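Insect group II chitinase (Ostrinia furnacalis, PDB 5Y2A) probably catalyses the hydrolysis of chitin, as a catalytic domain of a glycoside hydrolase family 18 enzyme (EC 3.2.1.14). Local coordinates at residues Glu30-Ile35 and Pro361-Ile366; Met324-Ala329 and Asn367-Gly372; Glu45-Lys50 and Val98-Lys103. All blocks are in the same frame, centred on the assembly; numbering follows the deposited sequence.

Contact 1 (Glu30-Ile35 and Pro361-Ile366)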
loop_
_atom_site.group_PDB
_atom_site.type_symbol
_atom_site.label_atom_id
_atom_site.label_comp_id
_atom_site.label_asym_id
_atom_site.label_seq_id
_atom_site.Cartn_x
_atom_site.Cartn_y
_atom_site.Cartn_z
ATOM N N GLU A 30 3.423 -6.684 31.805
ATOM C CA GLU A 30 3.670 -8.000 32.379
ATOM C C GLU A 30 3.877 -9.064 31.312
ATOM O O GLU A 30 4.442 -10.120 31.606
ATOM C CB GLU A 30 2.488 -8.414 33.259
ATOM C CG GLU A 30 2.409 -7.717 34.600
ATOM C CD GLU A 30 1.210 -8.180 35.411
ATOM O OE1 GLU A 30 0.268 -8.744 34.812
ATOM O OE2 GLU A 30 1.209 -7.981 36.644
ATOM N N LEU A 31 3.435 -8.812 30.080
ATOM C CA LEU A 31 3.497 -9.795 29.009
ATOM C C LEU A 31 4.716 -9.628 28.108
ATOM O O LEU A 31 4.811 -10.311 27.083
ATOM C CB LEU A 31 2.214 -9.721 28.178
ATOM C CG LEU A 31 0.932 -10.146 28.900
ATOM C CD1 LEU A 31 -0.296 -9.973 28.003
ATOM C CD2 LEU A 31 1.050 -11.589 29.384
ATOM N N CYS A 32 5.645 -8.741 28.461
ATOM C CA CYS A 32 6.842 -8.503 27.665
ATOM C C CYS A 32 8.046 -8.420 28.586
ATOM O O CYS A 32 7.944 -7.893 29.693
ATOM C CB CYS A 32 6.741 -7.196 26.862
ATOM S SG CYS A 32 5.267 -7.062 25.830
ATOM N N THR A 33 9.186 -8.930 28.124
ATOM C CA THR A 33 10.448 -8.599 28.775
ATOM C C THR A 33 11.123 -7.416 28.104
ATOM O O THR A 33 11.835 -6.647 28.763
ATOM C CB THR A 33 11.400 -9.801 28.761
ATOM O OG1 THR A 33 11.751 -10.129 27.410
ATOM C CG2 THR A 33 10.743 -11.011 29.416
ATOM N N HIS A 34 10.889 -7.255 26.807
ATOM C CA HIS A 34 11.443 -6.173 26.014
ATOM C C HIS A 34 10.358 -5.674 25.073
ATOM O O HIS A 34 9.590 -6.472 24.532
ATOM C CB HIS A 34 12.671 -6.638 25.211
ATOM C CG HIS A 34 13.763 -7.223 26.057
ATOM N ND1 HIS A 34 13.660 -8.461 26.653
ATOM C CD2 HIS A 34 14.976 -6.735 26.409
ATOM C CE1 HIS A 34 14.760 -8.710 27.341
ATOM N NE2 HIS A 34 15.577 -7.680 27.205
ATOM N N ILE A 35 10.270 -4.355 24.914
ATOM C CA ILE A 35 9.344 -3.726 23.977
ATOM C C ILE A 35 10.170 -2.977 22.940
ATOM O O ILE A 35 11.111 -2.260 23.296
ATOM C CB ILE A 35 8.370 -2.769 24.691
ATOM C CG1 ILE A 35 7.512 -3.539 25.690
ATOM C CG2 ILE A 35 7.485 -2.024 23.681
ATOM C CD1 ILE A 35 6.648 -2.645 26.551
ATOM N N PRO A 361 -4.668 -13.293 23.706
ATOM C CA PRO A 361 -4.471 -14.746 23.864
ATOM C C PRO A 361 -3.160 -15.260 23.293
ATOM O O PRO A 361 -2.515 -16.108 23.918
ATOM C CB PRO A 361 -5.682 -15.342 23.134
ATOM C CG PRO A 361 -6.117 -14.276 22.167
ATOM C CD PRO A 361 -5.844 -12.981 22.874
ATOM N N LEU A 362 -2.744 -14.784 22.119
ATOM C CA LEU A 362 -1.500 -15.273 21.533
ATOM C C LEU A 362 -0.299 -14.902 22.397
ATOM O O LEU A 362 0.570 -15.739 22.666
ATOM C CB LEU A 362 -1.335 -14.731 20.111
ATOM C CG LEU A 362 -2.385 -15.153 19.072
ATOM C CD1 LEU A 362 -2.071 -14.530 17.707
ATOM C CD2 LEU A 362 -2.500 -16.675 18.947
ATOM N N LEU A 363 -0.232 -13.649 22.846
ATOM C CA LEU A 363 0.902 -13.233 23.667
ATOM C C LEU A 363 0.875 -13.908 25.035
ATOM O O LEU A 363 1.928 -14.240 25.594
ATOM C CB LEU A 363 0.910 -11.709 23.808
ATOM C CG LEU A 363 2.108 -11.088 24.526
ATOM C CD1 LEU A 363 3.399 -11.405 23.786
ATOM C CD2 LEU A 363 1.915 -9.583 24.658
ATOM N N THR A 364 -0.314 -14.102 25.600
ATOM C CA THR A 364 -0.421 -14.801 26.879
ATOM C C THR A 364 0.071 -16.240 26.762
ATOM O O THR A 364 0.763 -16.744 27.658
ATOM C CB THR A 364 -1.870 -14.759 27.364
ATOM O OG1 THR A 364 -2.252 -13.394 27.567
ATOM C CG2 THR A 364 -2.033 -15.529 28.666
ATOM N N THR A 365 -0.272 -16.912 25.661
ATOM C CA THR A 365 0.198 -18.275 25.430
ATOM C C THR A 365 1.723 -18.349 25.397
ATOM O O THR A 365 2.320 -19.263 25.982
ATOM C CB THR A 365 -0.404 -18.810 24.128
ATOM O OG1 THR A 365 -1.828 -18.920 24.271
ATOM C CG2 THR A 365 0.182 -20.163 23.782
ATOM N N ILE A 366 2.374 -17.393 24.724
ATOM C CA ILE A 366 3.836 -17.383 24.665
ATOM C C ILE A 366 4.438 -17.144 26.052
ATOM O O ILE A 366 5.432 -17.780 26.431
ATOM C CB ILE A 366 4.313 -16.338 23.633
ATOM C CG1 ILE A 366 3.920 -16.792 22.217
ATOM C CG2 ILE A 366 5.816 -16.114 23.741
ATOM C CD1 ILE A 366 4.153 -15.755 21.121
#
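Leu-31, at the end of a 3-10 turn, meets the first turns of helix 361-371, where its CA lies 6.7 Å from the CA of Thr-364. No hydrogen bond joins 30-35 to 361-366; the contact is made by side chains. Leu-363 sends its CD2 methyl against Leu-31 CB at 3.5 Å. Its CG stands anti to the backbone N (chi1 -174°), which carries the isobutyl group out from the helix toward the 3-10 turn. The two leucine side chains lie at an oblique angle. Leu-363 CD1 sits 3.7 Å from Leu-31 O, so the fork of Leu-363 also packs on the carbonyl. Leu-31 points its own fork at the helix, and its CD1 lies 4.0 Å from Thr-364 OG1. That hydroxyl is hydrogen-bonded to Ala-360 O, just ahead of the helix. Cys-32 adds a looser contact, with SG 4.4 Å from Leu-363 CD2. This sulfur is tied by a disulfide to Cys-7 on strand 4-10. Leu-31 O probably accepts a hydrogen bond from Asn-367 ND2, one turn beyond Leu-363. Leu-363 also touches Val-5 and Cys-7 of strand 4-10 and Phe-247 of strand 241-254. The arrangement is that of a TIM barrel, as expected for family 18: the last helix lies against the outside of the barrel, here beside the start of strand 34-42.

Contact 2 (Met324-Ala329 and Asn367-Gly372)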
loop_
_atom_site.group_PDB
_atom_site.type_symbol
_atom_site.label_atom_id
_atom_site.label_comp_id
_atom_site.label_asym_id
_atom_site.label_seq_id
_atom_site.Cartn_x
_atom_site.Cartn_y
_atom_site.Cartn_z
ATOM N N MET A 324 -0.401 -23.189 17.634
ATOM C CA MET A 324 0.894 -23.045 16.980
ATOM C C MET A 324 1.774 -22.029 17.696
ATOM O O MET A 324 2.997 -22.214 17.754
ATOM C CB MET A 324 0.731 -22.669 15.506
ATOM C CG MET A 324 2.067 -22.633 14.754
ATOM S SD MET A 324 3.022 -24.166 14.918
ATOM C CE MET A 324 2.342 -25.146 13.572
ATOM N N ALA A 325 1.181 -20.967 18.253
ATOM C CA ALA A 325 1.951 -20.055 19.095
ATOM C C ALA A 325 2.550 -20.793 20.286
ATOM O O ALA A 325 3.722 -20.590 20.626
ATOM C CB ALA A 325 1.072 -18.892 19.565
ATOM N N ARG A 326 1.770 -21.676 20.916
ATOM C CA ARG A 326 2.304 -22.489 22.006
ATOM C C ARG A 326 3.441 -23.374 21.518
ATOM O O ARG A 326 4.512 -23.427 22.135
ATOM C CB ARG A 326 1.200 -23.353 22.615
ATOM C CG ARG A 326 1.650 -24.144 23.847
ATOM C CD ARG A 326 0.542 -25.062 24.357
ATOM N NE ARG A 326 0.291 -26.168 23.434
ATOM C CZ ARG A 326 -0.689 -27.058 23.572
ATOM N NH1 ARG A 326 -1.526 -26.980 24.599
ATOM N NH2 ARG A 326 -0.832 -28.031 22.683
ATOM N N HIS A 327 3.230 -24.071 20.397
ATOM C CA HIS A 327 4.263 -24.976 19.906
ATOM C C HIS A 327 5.560 -24.236 19.615
ATOM O O HIS A 327 6.648 -24.726 19.934
ATOM C CB HIS A 327 3.803 -25.700 18.642
ATOM C CG HIS A 327 4.837 -26.634 18.096
ATOM N ND1 HIS A 327 5.082 -27.872 18.648
ATOM C CD2 HIS A 327 5.730 -26.490 17.087
ATOM C CE1 HIS A 327 6.059 -28.464 17.985
ATOM N NE2 HIS A 327 6.473 -27.645 17.036
ATOM N N LYS A 328 5.469 -23.061 18.988
ATOM C CA LYS A 328 6.687 -22.345 18.638
ATOM C C LYS A 328 7.426 -21.868 19.879
ATOM O O LYS A 328 8.665 -21.874 19.906
ATOM C CB LYS A 328 6.350 -21.193 17.693
ATOM C CG LYS A 328 5.972 -21.706 16.307
ATOM C CD LYS A 328 5.576 -20.586 15.351
ATOM C CE LYS A 328 5.355 -21.154 13.941
ATOM N NZ LYS A 328 4.949 -20.097 12.964
ATOM N N ALA A 329 6.686 -21.497 20.924
ATOM C CA ALA A 329 7.322 -21.150 22.187
ATOM C C ALA A 329 7.952 -22.377 22.836
ATOM O O ALA A 329 9.043 -22.290 23.408
ATOM C CB ALA A 329 6.300 -20.503 23.124
ATOM N N ASN A 367 3.849 -16.231 26.832
ATOM C CA ASN A 367 4.347 -15.966 28.183
ATOM C C ASN A 367 4.167 -17.170 29.098
ATOM O O ASN A 367 4.995 -17.418 29.984
ATOM C CB ASN A 367 3.635 -14.758 28.775
ATOM C CG ASN A 367 4.269 -13.468 28.350
ATOM O OD1 ASN A 367 5.143 -12.938 29.031
ATOM N ND2 ASN A 367 3.848 -12.961 27.202
ATOM N N HIS A 368 3.072 -17.901 28.916
ATOM C CA HIS A 368 2.834 -19.128 29.667
ATOM C C HIS A 368 3.984 -20.115 29.489
ATOM O O HIS A 368 4.531 -20.637 30.469
ATOM C CB HIS A 368 1.501 -19.724 29.206
ATOM C CG HIS A 368 1.228 -21.101 29.719
ATOM N ND1 HIS A 368 1.123 -21.391 31.062
ATOM C CD2 HIS A 368 1.010 -22.265 29.063
ATOM C CE1 HIS A 368 0.869 -22.679 31.210
ATOM N NE2 HIS A 368 0.793 -23.231 30.013
ATOM N N VAL A 369 4.393 -20.348 28.240
ATOM C CA VAL A 369 5.435 -21.332 27.955
ATOM C C VAL A 369 6.798 -20.840 28.429
ATOM O O VAL A 369 7.567 -21.585 29.051
ATOM C CB VAL A 369 5.461 -21.658 26.450
ATOM C CG1 VAL A 369 6.662 -22.536 26.126
ATOM C CG2 VAL A 369 4.158 -22.322 26.024
ATOM N N LEU A 370 7.142 -19.597 28.100
ATOM C CA LEU A 370 8.508 -19.122 28.276
ATOM C C LEU A 370 8.774 -18.536 29.654
ATOM O O LEU A 370 9.927 -18.537 30.103
ATOM C CB LEU A 370 8.840 -18.070 27.215
ATOM C CG LEU A 370 8.849 -18.583 25.778
ATOM C CD1 LEU A 370 9.262 -17.455 24.851
ATOM C CD2 LEU A 370 9.792 -19.778 25.651
ATOM N N ARG A 371 7.749 -18.013 30.323
ATOM C CA ARG A 371 7.936 -17.330 31.594
ATOM C C ARG A 371 7.066 -17.909 32.702
ATOM O O ARG A 371 7.015 -17.333 33.797
ATOM C CB ARG A 371 7.679 -15.829 31.422
ATOM C CG ARG A 371 8.624 -15.191 30.400
ATOM C CD ARG A 371 8.251 -13.764 30.100
ATOM N NE ARG A 371 8.550 -12.861 31.208
ATOM C CZ ARG A 371 7.932 -11.701 31.409
ATOM N NH1 ARG A 371 6.966 -11.310 30.586
ATOM N NH2 ARG A 371 8.274 -10.933 32.435
ATOM N N GLY A 372 6.396 -19.035 32.456
ATOM C CA GLY A 372 5.642 -19.706 33.498
ATOM C C GLY A 372 4.406 -18.987 33.977
ATOM O O GLY A 372 3.902 -19.300 35.060
#
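Ala-329 and Val-369 bring two nearly parallel helices together. The axes approach to 8.9 Å at 12°, and the CA atoms of Ala-329 and Val-369 are 6.1 Å apart. The apolar contacts come first. Val-369 CB meets Ala-329 CB at 3.6 Å, a close fit allowed by the small alanine. The valine straddles its partner. CG1 is anti to the backbone N (chi1 172°) and rests 3.5 Å from Ala-329 C, on the main chain of the facing helix. CG2 turns the other way and meets Arg-326 CG at 3.8 Å. Here the arginine contributes its aliphatic base, which runs at about a right angle to the valine, and its chain bends further out at chi3. Leu-370 flanks the pair. Its CD2 methyl lies 3.4 Å from Ala-329 O. An alanine in place of Val-369 has neither branch, and is likely to open a gap beside Ala-329 C and leave Arg-326 CG without its apolar neighbour.

No hydrogen bond joins 324-329 to 367-372. Within 367-372, Arg-371 NH1 donates to Asn-367 OD1 at 2.9 Å. The donor stands almost in line with the carbonyl bond (171°), while the oxygen is tilted from the guanidinium plane. This bond should restrain the turn of the Asn-367 amide. From outside the two segments, Arg-333 NH1 of helix 322-334 bonds to Val-369 O and so links the helices.

Helix 322-334 precedes strand 339-343, and helix 361-371 follows it. Leu-370 and Arg-371 touch Val-5 of strand 4-10, while His-327 meets Tyr-212 on another flank of helix 322-334.

Contact 3 (Glu45-Lys50 and Val98-Lys103)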
loop_
_atom_site.group_PDB
_atom_site.type_symbol
_atom_site.label_atom_id
_atom_site.label_comp_id
_atom_site.label_asym_id
_atom_site.label_seq_id
_atom_site.Cartn_x
_atom_site.Cartn_y
_atom_site.Cartn_z
ATOM N N GLU A 45 18.775 12.423 3.905
ATOM C CA GLU A 45 19.845 13.389 3.703
ATOM C C GLU A 45 20.941 13.277 4.756
ATOM O O GLU A 45 22.121 13.131 4.419
ATOM C CB GLU A 45 19.265 14.805 3.710
ATOM C CG GLU A 45 18.246 15.035 2.621
ATOM C CD GLU A 45 18.872 14.952 1.249
ATOM O OE1 GLU A 45 20.057 15.328 1.119
ATOM O OE2 GLU A 45 18.190 14.496 0.306
ATOM N N GLU A 46 20.561 13.307 6.032
ATOM C CA GLU A 46 21.531 13.332 7.115
ATOM C C GLU A 46 22.008 11.950 7.528
ATOM O O GLU A 46 23.036 11.845 8.207
ATOM C CB GLU A 46 20.931 14.046 8.330
ATOM C CG GLU A 46 20.482 15.467 8.032
ATOM C CD GLU A 46 21.624 16.362 7.588
ATOM O OE1 GLU A 46 22.790 16.063 7.930
ATOM O OE2 GLU A 46 21.352 17.357 6.876
ATOM N N LEU A 47 21.288 10.901 7.135
ATOM C CA LEU A 47 21.612 9.524 7.503
ATOM C C LEU A 47 21.728 9.373 9.021
ATOM O O LEU A 47 22.690 8.807 9.545
ATOM C CB LEU A 47 22.887 9.058 6.800
ATOM C CG LEU A 47 22.891 9.124 5.268
ATOM C CD1 LEU A 47 24.223 8.651 4.717
ATOM C CD2 LEU A 47 21.742 8.325 4.657
ATOM N N VAL A 48 20.723 9.895 9.731
ATOM C CA VAL A 48 20.589 9.715 11.171
ATOM C C VAL A 48 19.142 9.361 11.486
ATOM O O VAL A 48 18.232 9.585 10.685
ATOM C CB VAL A 48 21.014 10.957 11.988
ATOM C CG1 VAL A 48 22.485 11.300 11.749
ATOM C CG2 VAL A 48 20.113 12.133 11.667
ATOM N N ILE A 49 18.941 8.808 12.686
ATOM C CA ILE A 49 17.603 8.456 13.146
ATOM C C ILE A 49 16.727 9.696 13.222
ATOM O O ILE A 49 17.158 10.759 13.686
ATOM C CB ILE A 49 17.680 7.771 14.522
ATOM C CG1 ILE A 49 18.397 6.429 14.424
ATOM C CG2 ILE A 49 16.289 7.628 15.135
ATOM C CD1 ILE A 49 18.737 5.822 15.782
ATOM N N LYS A 50 15.481 9.561 12.774
ATOM C CA LYS A 50 14.473 10.588 13.000
ATOM C C LYS A 50 13.128 9.918 13.230
ATOM O O LYS A 50 12.898 8.777 12.819
ATOM C CB LYS A 50 14.379 11.579 11.829
ATOM C CG LYS A 50 13.649 11.049 10.604
ATOM C CD LYS A 50 13.364 12.166 9.599
ATOM C CE LYS A 50 12.887 11.594 8.274
ATOM N NZ LYS A 50 12.838 12.616 7.190
ATOM N N VAL A 98 32.469 5.381 6.193
ATOM C CA VAL A 98 32.997 5.338 7.556
ATOM C C VAL A 98 32.571 6.568 8.347
ATOM O O VAL A 98 32.168 6.465 9.512
ATOM C CB VAL A 98 34.530 5.187 7.516
ATOM C CG1 VAL A 98 35.108 5.175 8.911
ATOM C CG2 VAL A 98 34.909 3.924 6.777
ATOM N N SER A 99 32.650 7.752 7.731
ATOM C CA SER A 99 32.297 8.974 8.449
ATOM C C SER A 99 30.803 9.047 8.739
ATOM O O SER A 99 30.399 9.597 9.773
ATOM C CB SER A 99 32.734 10.204 7.648
ATOM O OG SER A 99 34.141 10.373 7.685
ATOM N N ALA A 100 29.974 8.516 7.839
ATOM C CA ALA A 100 28.535 8.509 8.072
ATOM C C ALA A 100 28.168 7.597 9.236
ATOM O O ALA A 100 27.322 7.951 10.066
ATOM C CB ALA A 100 27.806 8.083 6.797
ATOM N N ARG A 101 28.798 6.422 9.320
ATOM C CA ARG A 101 28.527 5.526 10.438
ATOM C C ARG A 101 28.857 6.197 11.758
ATOM O O ARG A 101 28.106 6.072 12.731
ATOM C CB ARG A 101 29.323 4.229 10.289
ATOM C CG ARG A 101 28.937 3.404 9.084
ATOM C CD ARG A 101 29.339 1.955 9.269
ATOM N NE ARG A 101 30.745 1.795 9.629
ATOM C CZ ARG A 101 31.708 1.490 8.764
ATOM N NH1 ARG A 101 31.420 1.311 7.482
ATOM N NH2 ARG A 101 32.962 1.355 9.183
ATOM N N ARG A 102 29.969 6.933 11.803
ATOM C CA ARG A 102 30.375 7.593 13.038
ATOM C C ARG A 102 29.367 8.658 13.447
ATOM O O ARG A 102 28.971 8.740 14.615
ATOM C CB ARG A 102 31.775 8.189 12.871
ATOM C CG ARG A 102 32.259 8.935 14.089
ATOM C CD ARG A 102 32.240 8.024 15.305
ATOM N NE ARG A 102 32.618 8.724 16.528
ATOM C CZ ARG A 102 32.445 8.232 17.752
ATOM N NH1 ARG A 102 31.892 7.037 17.923
ATOM N NH2 ARG A 102 32.820 8.941 18.808
ATOM N N LYS A 103 28.947 9.492 12.493
ATOM C CA LYS A 103 27.892 10.469 12.752
ATOM C C LYS A 103 26.612 9.787 13.230
ATOM O O LYS A 103 25.964 10.253 14.175
ATOM C CB LYS A 103 27.645 11.282 11.479
ATOM C CG LYS A 103 26.553 12.332 11.546
ATOM C CD LYS A 103 26.251 12.841 10.134
ATOM C CE LYS A 103 25.089 13.819 10.100
ATOM N NZ LYS A 103 24.727 14.166 8.693
HETATM O O HOH W 1 24.792 13.096 5.597
HETATM O O HOH W 2 25.365 9.802 9.207
#
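The carboxylate of Glu-46 forms a salt bridge with Lys-103: Glu-46 OE1 lies 2.8 Å from Lys-103 NZ, which meets it nearly in line with the C-O bond. The other flat group, the guanidinium of Arg-101, has Val-98 CA over the centre of one face; it also forms a salt bridge with Glu-151. The setting is the surface of the TIM barrel, where the turn between strands 34-42 and 49-51 meets helix 98-115. Lys-103 is extended beyond CG and reaches across to the turn. Its NZ also donates to Glu-46 O at 2.9 Å, in the carbonyl plane and on a lone pair. One residue thus holds the lysine by both side chain and backbone. Glu-46 bends at chi2 (-61°), which folds the carboxylate back beside its own main chain. A water donating to Glu-45 O accepts a weak bond from the same NZ. Leu-47 CD1 makes an apolar contact with Ala-100 CB at 4.2 Å, and Val-48 CG1 lies 4.0 Å from Lys-103 CE, crossing the lysine chain at about a right angle. Between the backbones, a second water stands 2.9 Å from Leu-47 O and 2.8 Å from Ala-100 O.

Overall arrangement
Contacts 1 and 2 share helix 361-371, and their centres are about 9 Å apart. They touch directly: Thr-365 CG2 of contact 1 packs on Arg-326 CB of contact 2 at 3.5 Å. Contact 3 is remote, with its centre about 34 Å from that of contact 1 and about 39 Å from that of contact 2. It lies across the chain's centre from contact 2. Strands 34-42 and 49-51 are neighbours and connect contacts 1 and 3. The catalytic cleft of TIM barrels opens at the C-terminal strand ends; contact 1 lies by the start of strand 34-42. Tyr-212, which lines the pocket of a bound glycan with Asn-225 and Asn-229, is hydrogen-bonded to His-327 on the 324-329 segment of contact 2.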